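Local coordinates for protein erythrocyte binding antigen 140 (Plasmodium falciparum, PDB 4GF2) that probably binds a sialic acid-bearing receptor, glycophorin C, on the host erythrocyte through paired Duffy binding-like domains during parasite invasion, at residues S325-G330 / T339-R344. The protein carries 3 engineered substitutions. Sequence-based numbering, arbitrary orientation.
Sequences SWNCAG and TCEPPR. Engineered in segment 325-330: Ala-329 (natural residue Thr).
The carbonyl oxygen of Glu-341 is gripped by two hydrogen bonds, one from Asn-327 N across the contact and one from Gln-346 NE2 in the helix that follows. The Asn-327 N to Glu-341 O bond is 3.2 Å long, nearly straight, and uses a lone pair in the carbonyl plane. Its return partner, Glu-341 N to Asn-327 O at 2.8 Å, completes a single antiparallel bridge of the hydrogen-bonded kind. Both side chains leave the bridge with CG anti to their own backbone N and run alongside each other, so Asn-327 ND2 meets Glu-341 OE1 in a weak bond of 3.4 Å. Asn-327 OD1 accepts from the backbone N of the engineered Ala-329 at 2.9 Å; an amide suits this place because it can donate across the contact while closing an Asx turn. Cysteines flank the bridge pair, their CA atoms 4.3 Å apart, letting Cys-328 SG and Cys-340 SG bond at 2.0 Å (chi3 105°). Trp-326 offers one indole face to two prolines: Pro-342 CA sits 3.5 Å from the six-membered ring centroid, and Pro-343 CD 3.4 Å from the five-membered one. These CH-pi contacts suit proline, whose polarised C-H groups meet an electron-rich ring. Trp-326 NE1 hydrogen-bonds Asp-489 OD2. The disulfide thus ties the segments covalently while the indole covers the prolines, holding the turn into helix 343-346 of the second Duffy binding-like domain without regular sheet.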
ATOM      1  N   SER A 325     -11.690 -35.312  -5.852  1.00 67.00           N
ATOM      2  CA  SER A 325     -13.088 -35.549  -5.543  1.00 67.25           C
ATOM      3  C   SER A 325     -13.644 -34.364  -4.770  1.00 60.10           C
ATOM      4  O   SER A 325     -12.893 -33.561  -4.217  1.00 56.14           O
ATOM      5  CB  SER A 325     -13.245 -36.824  -4.711  1.00 74.25           C
ATOM      6  OG  SER A 325     -12.869 -37.970  -5.455  1.00 81.96           O
ATOM      7  N   TRP A 326     -14.964 -34.250  -4.742  1.00 58.60           N
ATOM      8  CA  TRP A 326     -15.611 -33.286  -3.870  1.00 52.86           C
ATOM      9  C   TRP A 326     -15.419 -33.741  -2.432  1.00 48.62           C
ATOM     10  O   TRP A 326     -15.466 -34.934  -2.140  1.00 49.66           O
ATOM     11  CB  TRP A 326     -17.093 -33.166  -4.217  1.00 52.64           C
ATOM     12  CG  TRP A 326     -17.319 -32.367  -5.459  1.00 51.77           C
ATOM     13  CD1 TRP A 326     -17.013 -32.732  -6.738  1.00 52.86           C
ATOM     14  CD2 TRP A 326     -17.888 -31.057  -5.542  1.00 50.42           C
ATOM     15  NE1 TRP A 326     -17.361 -31.732  -7.612  1.00 52.28           N
ATOM     16  CE2 TRP A 326     -17.899 -30.691  -6.902  1.00 50.63           C
ATOM     17  CE3 TRP A 326     -18.392 -30.159  -4.597  1.00 49.64           C
ATOM     18  CZ2 TRP A 326     -18.393 -29.465  -7.340  1.00 50.92           C
ATOM     19  CZ3 TRP A 326     -18.884 -28.944  -5.035  1.00 49.20           C
ATOM     20  CH2 TRP A 326     -18.879 -28.608  -6.394  1.00 50.63           C
ATOM     21  N   ASN A 327     -15.180 -32.786  -1.543  1.00 44.16           N
ATOM     22  CA  ASN A 327     -14.929 -33.086  -0.142  1.00 45.38           C
ATOM     23  C   ASN A 327     -16.145 -32.777   0.720  1.00 48.27           C
ATOM     24  O   ASN A 327     -16.476 -31.618   0.939  1.00 47.03           O
ATOM     25  CB  ASN A 327     -13.716 -32.293   0.350  1.00 43.94           C
ATOM     26  CG  ASN A 327     -13.460 -32.470   1.832  1.00 46.63           C
ATOM     27  OD1 ASN A 327     -13.967 -33.400   2.458  1.00 51.46           O
ATOM     28  ND2 ASN A 327     -12.668 -31.574   2.404  1.00 44.29           N
ATOM     29  N   CYS A 328     -16.800 -33.825   1.209  1.00 51.97           N
ATOM     30  CA  CYS A 328     -17.982 -33.676   2.056  1.00 52.49           C
ATOM     31  C   CYS A 328     -17.698 -34.139   3.485  1.00 54.11           C
ATOM     32  O   CYS A 328     -18.616 -34.541   4.198  1.00 55.46           O
ATOM     33  CB  CYS A 328     -19.152 -34.502   1.501  1.00 53.67           C
ATOM     34  SG  CYS A 328     -19.515 -34.281  -0.264  1.00 69.68           S
ATOM     35  N   ALA A 329     -16.438 -34.083   3.907  1.00 52.52           N
ATOM     36  CA  ALA A 329     -16.057 -34.661   5.197  1.00 51.72           C
ATOM     37  C   ALA A 329     -14.980 -33.875   5.951  1.00 54.10           C
ATOM     38  O   ALA A 329     -14.247 -34.443   6.757  1.00 57.89           O
ATOM     39  CB  ALA A 329     -15.603 -36.099   4.998  1.00 50.02           C
ATOM     40  N   GLY A 330     -14.887 -32.576   5.697  1.00 51.41           N
ATOM     41  CA  GLY A 330     -13.943 -31.736   6.416  1.00 49.07           C
ATOM     42  C   GLY A 330     -14.471 -31.349   7.786  1.00 47.20           C
ATOM     43  O   GLY A 330     -15.574 -31.741   8.163  1.00 46.29           O
ATOM     44  N   THR A 339     -22.530 -29.992   3.415  1.00 50.01           N
ATOM     45  CA  THR A 339     -21.758 -29.185   2.480  1.00 49.02           C
ATOM     46  C   THR A 339     -20.703 -30.020   1.756  1.00 48.10           C
ATOM     47  O   THR A 339     -20.056 -30.876   2.353  1.00 47.33           O
ATOM     48  CB  THR A 339     -21.049 -28.026   3.215  1.00 49.50           C
ATOM     49  OG1 THR A 339     -22.026 -27.140   3.780  1.00 53.04           O
ATOM     50  CG2 THR A 339     -20.153 -27.246   2.260  1.00 47.47           C
ATOM     51  N   CYS A 340     -20.535 -29.764   0.464  1.00 48.00           N
ATOM     52  CA  CYS A 340     -19.491 -30.420  -0.313  1.00 47.52           C
ATOM     53  C   CYS A 340     -18.581 -29.374  -0.951  1.00 45.37           C
ATOM     54  O   CYS A 340     -19.011 -28.580  -1.787  1.00 45.83           O
ATOM     55  CB  CYS A 340     -20.105 -31.332  -1.378  1.00 48.94           C
ATOM     56  SG  CYS A 340     -20.870 -32.825  -0.701  1.00 65.52           S
ATOM     57  N   GLU A 341     -17.320 -29.377  -0.541  1.00 43.29           N
ATOM     58  CA  GLU A 341     -16.349 -28.414  -1.040  1.00 42.94           C
ATOM     59  C   GLU A 341     -15.992 -28.736  -2.486  1.00 41.84           C
ATOM     60  O   GLU A 341     -15.675 -29.876  -2.807  1.00 41.24           O
ATOM     61  CB  GLU A 341     -15.097 -28.446  -0.164  1.00 45.84           C
ATOM     62  CG  GLU A 341     -14.077 -27.366  -0.467  1.00 46.68           C
ATOM     63  CD  GLU A 341     -12.862 -27.454   0.438  1.00 46.11           C
ATOM     64  OE1 GLU A 341     -12.756 -28.442   1.198  1.00 45.92           O
ATOM     65  OE2 GLU A 341     -12.014 -26.538   0.391  1.00 45.51           O
ATOM     66  N   PRO A 342     -16.061 -27.734  -3.373  1.00 42.41           N
ATOM     67  CA  PRO A 342     -15.659 -27.975  -4.762  1.00 44.61           C
ATOM     68  C   PRO A 342     -14.151 -28.158  -4.876  1.00 45.06           C
ATOM     69  O   PRO A 342     -13.405 -27.509  -4.142  1.00 45.54           O
ATOM     70  CB  PRO A 342     -16.087 -26.690  -5.485  1.00 44.06           C
ATOM     71  CG  PRO A 342     -17.036 -26.007  -4.559  1.00 42.91           C
ATOM     72  CD  PRO A 342     -16.607 -26.382  -3.185  1.00 41.69           C
ATOM     73  N   PRO A 343     -13.705 -29.043  -5.776  1.00 44.32           N
ATOM     74  CA  PRO A 343     -12.267 -29.202  -6.025  1.00 44.59           C
ATOM     75  C   PRO A 343     -11.585 -27.866  -6.299  1.00 46.07           C
ATOM     76  O   PRO A 343     -10.461 -27.634  -5.858  1.00 47.98           O
ATOM     77  CB  PRO A 343     -12.234 -30.088  -7.268  1.00 45.27           C
ATOM     78  CG  PRO A 343     -13.477 -30.915  -7.162  1.00 46.57           C
ATOM     79  CD  PRO A 343     -14.510 -30.030  -6.519  1.00 45.35           C
ATOM     80  N   ARG A 344     -12.274 -26.999  -7.030  1.00 45.67           N
ATOM     81  CA  ARG A 344     -11.773 -25.670  -7.339  1.00 44.44           C
ATOM     82  C   ARG A 344     -11.473 -24.888  -6.058  1.00 42.92           C
ATOM     83  O   ARG A 344     -10.480 -24.172  -5.980  1.00 43.36           O
ATOM     84  CB  ARG A 344     -12.799 -24.925  -8.198  1.00 43.94           C
ATOM     85  CG  ARG A 344     -12.413 -23.504  -8.580  1.00 41.50           C
ATOM     86  CD  ARG A 344     -13.627 -22.728  -9.075  1.00 41.22           C
ATOM     87  NE  ARG A 344     -14.753 -22.863  -8.156  1.00 40.58           N
ATOM     88  CZ  ARG A 344     -14.833 -22.270  -6.968  1.00 40.18           C
ATOM     89  NH1 ARG A 344     -13.851 -21.481  -6.538  1.00 39.51           N
ATOM     90  NH2 ARG A 344     -15.897 -22.469  -6.205  1.00 41.61           N
TER